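Local coordinates for MazG-related protein (Thermotoga maritima, PDB 2YXH), which binds magnesium ions and is probably a nucleoside triphosphate pyrophosphohydrolase, although its own function is not established, at residues L19-I24 with V67-Y72. The protein carries 1 engineered substitution. Residues are numbered along the deposited sequence; the frame is centred on the assembly and turned at random.
Sequences LEKQSI and VAQRDY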
loop_
_atom_site.group_PDB
_atom_site.type_symbol
_atom_site.label_atom_id
_atom_site.label_comp_id
_atom_site.label_asym_id
_atom_site.label_seq_id
_atom_site.Cartn_x
_atom_site.Cartn_y
_atom_site.Cartn_z
ATOM N N LEU A 19 0.494 -5.472 17.657
ATOM C CA LEU A 19 -0.168 -5.785 16.373
ATOM C C LEU A 19 -1.339 -6.742 16.634
ATOM O O LEU A 19 -2.480 -6.514 16.122
ATOM C CB LEU A 19 0.804 -6.275 15.283
ATOM C CG LEU A 19 0.131 -6.602 13.921
ATOM C CD1 LEU A 19 -0.661 -5.362 13.405
ATOM C CD2 LEU A 19 1.088 -7.191 12.845
ATOM N N GLU A 20 -1.087 -7.713 17.534
ATOM C CA GLU A 20 -2.077 -8.761 17.965
ATOM C C GLU A 20 -3.412 -8.111 18.392
ATOM O O GLU A 20 -4.528 -8.673 18.104
ATOM C CB GLU A 20 -1.503 -9.590 19.111
ATOM C CG GLU A 20 -2.524 -10.313 19.909
ATOM C CD GLU A 20 -1.920 -11.473 20.743
ATOM O OE1 GLU A 20 -0.669 -11.500 20.921
ATOM O OE2 GLU A 20 -2.717 -12.345 21.239
ATOM N N LYS A 21 -3.311 -6.952 19.059
ATOM C CA LYS A 21 -4.455 -6.250 19.543
ATOM C C LYS A 21 -5.142 -5.373 18.526
ATOM O O LYS A 21 -6.225 -4.843 18.835
ATOM C CB LYS A 21 -4.132 -5.460 20.820
ATOM C CG LYS A 21 -3.778 -6.389 22.059
ATOM C CD LYS A 21 -4.829 -7.546 22.176
ATOM C CE LYS A 21 -4.403 -8.873 22.889
ATOM N NZ LYS A 21 -5.124 -10.076 22.180
ATOM N N GLN A 22 -4.538 -5.166 17.348
ATOM C CA GLN A 22 -5.142 -4.314 16.279
ATOM C C GLN A 22 -6.145 -5.063 15.358
ATOM O O GLN A 22 -5.896 -6.166 14.876
ATOM C CB GLN A 22 -4.075 -3.568 15.418
ATOM C CG GLN A 22 -2.895 -3.020 16.182
ATOM C CD GLN A 22 -3.309 -2.248 17.404
ATOM O OE1 GLN A 22 -4.032 -1.216 17.293
ATOM N NE2 GLN A 22 -2.878 -2.728 18.604
ATOM N N SER A 23 -7.285 -4.458 15.105
ATOM C CA SER A 23 -8.227 -5.038 14.143
ATOM C C SER A 23 -7.975 -4.376 12.786
ATOM O O SER A 23 -7.383 -3.294 12.684
ATOM C CB SER A 23 -9.669 -4.757 14.568
ATOM O OG SER A 23 -9.870 -3.374 14.479
ATOM N N ILE A 24 -8.425 -5.034 11.737
ATOM C CA ILE A 24 -8.334 -4.485 10.375
ATOM C C ILE A 24 -8.934 -3.111 10.264
ATOM O O ILE A 24 -8.374 -2.214 9.654
ATOM C CB ILE A 24 -8.857 -5.520 9.309
ATOM C CG1 ILE A 24 -8.272 -5.243 7.928
ATOM C CG2 ILE A 24 -10.347 -5.663 9.307
ATOM C CD1 ILE A 24 -8.445 -6.431 6.994
ATOM N N VAL A 67 -3.411 -8.394 8.327
ATOM C CA VAL A 67 -4.387 -8.751 9.275
ATOM C C VAL A 67 -5.613 -9.315 8.542
ATOM O O VAL A 67 -6.388 -10.073 9.134
ATOM C CB VAL A 67 -4.821 -7.503 10.125
ATOM C CG1 VAL A 67 -6.046 -7.851 10.981
ATOM C CG2 VAL A 67 -3.594 -6.991 11.061
ATOM N N ALA A 68 -5.790 -8.914 7.274
ATOM C CA ALA A 68 -6.743 -9.568 6.357
ATOM C C ALA A 68 -6.351 -11.067 6.252
ATOM O O ALA A 68 -7.225 -11.925 6.247
ATOM C CB ALA A 68 -6.738 -8.931 5.027
ATOM N N GLN A 69 -5.063 -11.387 6.172
ATOM C CA GLN A 69 -4.631 -12.782 6.226
ATOM C C GLN A 69 -4.863 -13.381 7.625
ATOM O O GLN A 69 -5.332 -14.497 7.744
ATOM C CB GLN A 69 -3.151 -12.922 5.891
ATOM C CG GLN A 69 -2.626 -14.327 6.015
ATOM C CD GLN A 69 -1.019 -14.437 5.921
ATOM O OE1 GLN A 69 -0.245 -14.037 6.834
ATOM N NE2 GLN A 69 -0.575 -14.995 4.838
ATOM N N ARG A 70 -4.490 -12.647 8.668
ATOM C CA ARG A 70 -4.560 -13.143 10.022
ATOM C C ARG A 70 -5.991 -13.550 10.412
ATOM O O ARG A 70 -6.273 -14.672 10.912
ATOM C CB ARG A 70 -4.139 -12.023 10.996
ATOM C CG ARG A 70 -3.796 -12.591 12.346
ATOM C CD ARG A 70 -3.634 -11.497 13.363
ATOM N NE ARG A 70 -4.833 -10.636 13.567
ATOM C CZ ARG A 70 -4.754 -9.436 14.085
ATOM N NH1 ARG A 70 -3.537 -8.944 14.433
ATOM N NH2 ARG A 70 -5.869 -8.735 14.235
ATOM N N ASP A 71 -6.860 -12.578 10.239
ATOM C CA ASP A 71 -8.227 -12.676 10.662
ATOM C C ASP A 71 -9.209 -13.292 9.633
ATOM O O ASP A 71 -10.238 -13.756 10.031
ATOM C CB ASP A 71 -8.733 -11.317 11.113
ATOM C CG ASP A 71 -8.081 -10.880 12.433
ATOM O OD1 ASP A 71 -7.246 -11.619 12.983
ATOM O OD2 ASP A 71 -8.379 -9.762 12.900
ATOM N N TYR A 72 -8.962 -13.138 8.341
ATOM C CA TYR A 72 -9.976 -13.454 7.330
ATOM C C TYR A 72 -9.410 -14.518 6.367
ATOM O O TYR A 72 -10.080 -14.932 5.434
ATOM C CB TYR A 72 -10.521 -12.244 6.619
ATOM C CG TYR A 72 -11.294 -11.340 7.591
ATOM C CD1 TYR A 72 -12.645 -11.595 7.860
ATOM C CD2 TYR A 72 -10.693 -10.238 8.214
ATOM C CE1 TYR A 72 -13.366 -10.818 8.830
ATOM C CE2 TYR A 72 -11.425 -9.421 9.218
ATOM C CZ TYR A 72 -12.759 -9.765 9.491
ATOM O OH TYR A 72 -13.548 -9.024 10.430
HETATM O O HOH W 1 -9.518 -7.629 12.133
#
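Arg70, near the C-terminal end of helix 47-72, ties that helix to the link between helices 17-20 and 24-43. In this all-helical MazG-family subunit, helices 24-43 and 47-72 carry the magnesium ligands Glu34, Glu37, Glu53, Asp56 and Asp60. The guanidinium group lies edge-on to two backbone carbonyls. NH1 of Arg70 donates to O of Leu19 at 3.1 Å, and NH2 of Arg70 donates to O of Gln22 at 2.6 Å. O of Leu19 also accepts from N of Gln22 at 2.7 Å, which closes the turn. Asp71 takes the NE/NH2 edge in a bidentate salt bridge, with Arg70 NE to Asp71 OD1 at 2.7 Å and Arg70 NH2 to Asp71 OD2 at 3.0 Å. A water accepts from N of Ile24 at 2.8 Å and donates to OD2 of Asp71 at 2.5 Å, so this first amide of helix 24-43 is satisfied. Ser23 is the N-cap of that helix, and its OG bonds to Thr26 OG1. Gln22 NE2 turns back to the carbonyl of Trp18. Ile24 packs on Val67, Ala68 and Tyr72, while Leu19 touches Val67. Val42 of the second subunit also packs on Ile24 and Tyr72, so this apolar patch reaches the dimer interface. The polar bonds to the loop go to its backbone, while Ile24 and Leu19 supply apolar packing; Asp71 balances the charge of Arg70 and probably helps to orient it.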